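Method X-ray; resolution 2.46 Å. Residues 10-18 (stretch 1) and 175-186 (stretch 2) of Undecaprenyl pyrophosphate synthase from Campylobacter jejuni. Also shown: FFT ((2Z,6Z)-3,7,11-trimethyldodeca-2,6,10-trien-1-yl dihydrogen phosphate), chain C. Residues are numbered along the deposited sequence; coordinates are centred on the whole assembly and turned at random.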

# COMPACT_ATOMS: atom_id res chain seq x y z
N LEU A 10 -4.98 3.60 13.76
CA LEU A 10 -3.56 3.84 13.67
C LEU A 10 -2.84 2.52 13.48
O LEU A 10 -3.02 1.58 14.27
CB LEU A 10 -3.06 4.54 14.91
CG LEU A 10 -1.55 4.78 15.01
CD1 LEU A 10 -0.99 5.66 13.90
CD2 LEU A 10 -1.23 5.38 16.38
N ALA A 11 -2.03 2.46 12.43
CA ALA A 11 -1.18 1.29 12.17
C ALA A 11 0.30 1.64 12.32
O ALA A 11 0.77 2.72 11.90
CB ALA A 11 -1.45 0.68 10.81
N VAL A 12 1.03 0.69 12.90
CA VAL A 12 2.42 0.87 13.21
C VAL A 12 3.27 -0.31 12.84
O VAL A 12 2.97 -1.47 13.17
CB VAL A 12 2.62 1.16 14.71
CG1 VAL A 12 4.10 1.25 15.05
CG2 VAL A 12 1.89 2.44 15.11
N VAL A 13 4.35 -0.00 12.15
CA VAL A 13 5.38 -0.97 11.85
C VAL A 13 6.74 -0.37 12.11
O VAL A 13 7.04 0.77 11.78
CB VAL A 13 5.34 -1.51 10.42
CG1 VAL A 13 5.46 -0.39 9.41
CG2 VAL A 13 6.48 -2.55 10.23
N MET A 14 7.59 -1.18 12.72
CA MET A 14 8.97 -0.75 13.03
C MET A 14 9.95 -1.50 12.15
O MET A 14 9.68 -2.57 11.68
CB MET A 14 9.29 -0.96 14.50
CG MET A 14 8.18 -0.44 15.41
SD MET A 14 7.98 -1.45 16.88
CE MET A 14 6.55 -0.67 17.64
N ASP A 15 11.09 -0.89 11.92
CA ASP A 15 12.15 -1.57 11.18
C ASP A 15 12.34 -2.98 11.71
O ASP A 15 12.48 -3.23 12.88
CB ASP A 15 13.48 -0.85 11.27
CG ASP A 15 13.58 0.30 10.30
OD1 ASP A 15 14.72 0.78 10.15
OD2 ASP A 15 12.55 0.70 9.69
N GLY A 16 12.30 -3.90 10.79
CA GLY A 16 12.50 -5.30 11.11
C GLY A 16 13.91 -5.81 10.86
O GLY A 16 14.14 -7.03 10.93
N ASN A 17 14.87 -4.93 10.56
CA ASN A 17 16.27 -5.43 10.41
C ASN A 17 17.25 -5.15 11.55
O ASN A 17 16.86 -4.82 12.65
CB ASN A 17 16.89 -5.07 9.05
CG ASN A 17 17.05 -3.57 8.85
OD1 ASN A 17 17.36 -2.83 9.78
ND2 ASN A 17 16.86 -3.12 7.60
N ARG A 18 18.54 -5.32 11.25
CA ARG A 18 19.69 -5.13 12.21
C ARG A 18 19.33 -4.57 13.59
O ARG A 18 19.89 -3.56 14.03
CB ARG A 18 20.77 -4.22 11.58
N VAL A 175 8.09 3.41 12.03
CA VAL A 175 9.18 3.81 12.92
C VAL A 175 10.45 3.04 12.57
O VAL A 175 10.62 1.87 12.87
CB VAL A 175 8.85 3.59 14.39
CG1 VAL A 175 9.95 4.21 15.25
CG2 VAL A 175 7.49 4.18 14.74
N GLY A 176 11.36 3.76 11.97
CA GLY A 176 12.62 3.19 11.54
C GLY A 176 13.12 3.96 10.33
O GLY A 176 12.60 5.02 10.00
N ASN A 177 14.12 3.40 9.69
CA ASN A 177 14.63 3.98 8.44
C ASN A 177 14.08 3.38 7.12
O ASN A 177 14.18 4.00 6.06
CB ASN A 177 16.16 3.98 8.41
CG ASN A 177 16.69 4.90 7.34
OD1 ASN A 177 16.20 6.04 7.16
ND2 ASN A 177 17.64 4.40 6.57
N ALA A 178 13.48 2.19 7.20
CA ALA A 178 12.85 1.50 6.03
C ALA A 178 11.68 2.32 5.49
O ALA A 178 10.85 2.82 6.23
CB ALA A 178 12.35 0.11 6.39
N LYS A 179 11.66 2.48 4.18
CA LYS A 179 10.59 3.21 3.52
C LYS A 179 9.76 2.31 2.63
O LYS A 179 10.01 2.20 1.43
CB LYS A 179 11.13 4.34 2.66
CG LYS A 179 12.09 5.25 3.36
CD LYS A 179 11.56 6.68 3.45
CE LYS A 179 12.52 7.56 4.23
NZ LYS A 179 12.78 6.96 5.59
N ARG A 180 8.73 1.74 3.23
CA ARG A 180 7.95 0.66 2.59
C ARG A 180 6.90 0.09 3.51
O ARG A 180 6.96 0.32 4.70
CB ARG A 180 8.86 -0.44 2.09
CG ARG A 180 9.71 -1.03 3.20
CD ARG A 180 10.61 -2.11 2.68
NE ARG A 180 11.49 -2.64 3.72
CZ ARG A 180 12.82 -2.71 3.63
NH1 ARG A 180 13.46 -2.27 2.55
NH2 ARG A 180 13.50 -3.26 4.62
N LEU A 181 5.92 -0.61 2.95
CA LEU A 181 4.79 -1.15 3.75
C LEU A 181 4.95 -2.60 4.13
O LEU A 181 4.30 -3.11 5.02
CB LEU A 181 3.44 -0.97 3.06
CG LEU A 181 3.03 0.52 2.86
CD1 LEU A 181 1.54 0.58 2.52
CD2 LEU A 181 3.31 1.37 4.08
N SER A 182 5.83 -3.24 3.41
CA SER A 182 6.17 -4.64 3.63
C SER A 182 4.96 -5.52 3.91
O SER A 182 4.83 -6.11 4.97
CB SER A 182 7.17 -4.76 4.76
OG SER A 182 8.39 -4.23 4.33
N ASN A 183 4.07 -5.60 2.94
CA ASN A 183 2.90 -6.52 2.98
C ASN A 183 1.99 -6.30 4.19
O ASN A 183 1.35 -7.23 4.70
CB ASN A 183 3.35 -7.98 2.94
CG ASN A 183 2.34 -8.90 2.24
OD1 ASN A 183 1.38 -8.43 1.64
ND2 ASN A 183 2.57 -10.20 2.32
N PHE A 184 1.98 -5.05 4.65
CA PHE A 184 1.22 -4.66 5.83
C PHE A 184 -0.05 -3.90 5.47
O PHE A 184 -0.01 -2.74 5.07
CB PHE A 184 2.08 -3.86 6.83
CG PHE A 184 1.46 -3.71 8.20
CD1 PHE A 184 0.84 -4.77 8.84
CD2 PHE A 184 1.52 -2.50 8.86
CE1 PHE A 184 0.27 -4.60 10.09
CE2 PHE A 184 0.95 -2.32 10.10
CZ PHE A 184 0.33 -3.38 10.72
N LEU A 185 -1.18 -4.58 5.64
CA LEU A 185 -2.51 -3.93 5.48
C LEU A 185 -2.67 -3.10 4.19
O LEU A 185 -3.21 -1.99 4.14
CB LEU A 185 -2.74 -2.99 6.65
CG LEU A 185 -2.72 -3.64 8.05
CD1 LEU A 185 -2.80 -2.55 9.11
CD2 LEU A 185 -3.83 -4.69 8.18
N LEU A 186 -2.22 -3.68 3.10
CA LEU A 186 -2.25 -2.96 1.80
C LEU A 186 -3.66 -2.47 1.40
O LEU A 186 -3.88 -1.34 0.96
CB LEU A 186 -1.64 -3.82 0.71
CG LEU A 186 -0.14 -4.12 0.95
CD1 LEU A 186 0.41 -5.17 -0.05
CD2 LEU A 186 0.70 -2.83 0.91
O3 FFT C . 10.10 -3.41 6.11
P FFT C . 10.91 -4.15 7.14
O1 FFT C . 11.28 -3.30 8.32
O2 FFT C . 12.01 -4.95 6.49
O FFT C . 9.96 -5.28 7.81
C14 FFT C . 8.88 -4.91 8.71
C13 FFT C . 8.01 -6.10 9.03
C11 FFT C . 7.79 -6.51 10.28
C12 FFT C . 6.93 -7.69 10.53
C10 FFT C . 8.30 -5.75 11.47
C9 FFT C . 9.12 -6.61 12.39
C8 FFT C . 9.86 -5.73 13.38
C6 FFT C . 9.59 -5.76 14.70
C7 FFT C . 10.35 -4.91 15.68
C5 FFT C . 8.51 -6.68 15.20
C4 FFT C . 8.92 -7.09 16.60
C3 FFT C . 8.14 -8.28 17.10
C1 FFT C . 8.12 -8.54 18.43
C2 FFT C . 8.88 -7.65 19.40
C FFT C . 7.32 -9.73 18.92

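Stretch 1 runs as a strand through Met-14 and then turns into a loop. Ala-11 points toward stretch 2. Its CB lies 3.9 Å from Phe-184 CE2 and 3.9 Å from Leu-185 CD1, a small apolar contact. Val-12 points away, though its carbonyl O approaches Phe-184 CE2 at 3.8 Å. Val-13 meets the same ring, with CB 4.2 Å from Phe-184 CD2.

At Val-13 the backbones join. Val-175 N donates to Val-13 O at 2.9 Å, and Asp-15 N donates to Val-175 O at 3.0 Å. These two bonds flank Met-14, which forms a parallel bridge with Val-175. Their side chains share one face of the sheet, with Met-14 CG 4.2 Å from Val-175 CB.

Asp-15 is the main polar anchor. Its carboxylate accepts hydrogen bonds from two backbone amides: from Asn-177 N to Asp-15 OD1 at 2.7 Å, and from Ala-178 N to Asp-15 OD2 at 3.0 Å. The acid thus satisfies two loop NH groups. Gly-176 leaves room for it: a CB there would clash with Asp-15 OD2, and the backbone angles alone call for glycine.

Gly-16 meets the ligand instead. Its N donates to FFT O1 at 2.7 Å. From stretch 2, Arg-180 NE and Ser-182 OG donate to FFT O3 at 2.9 and 2.6 Å, so the phosphate links both stretches.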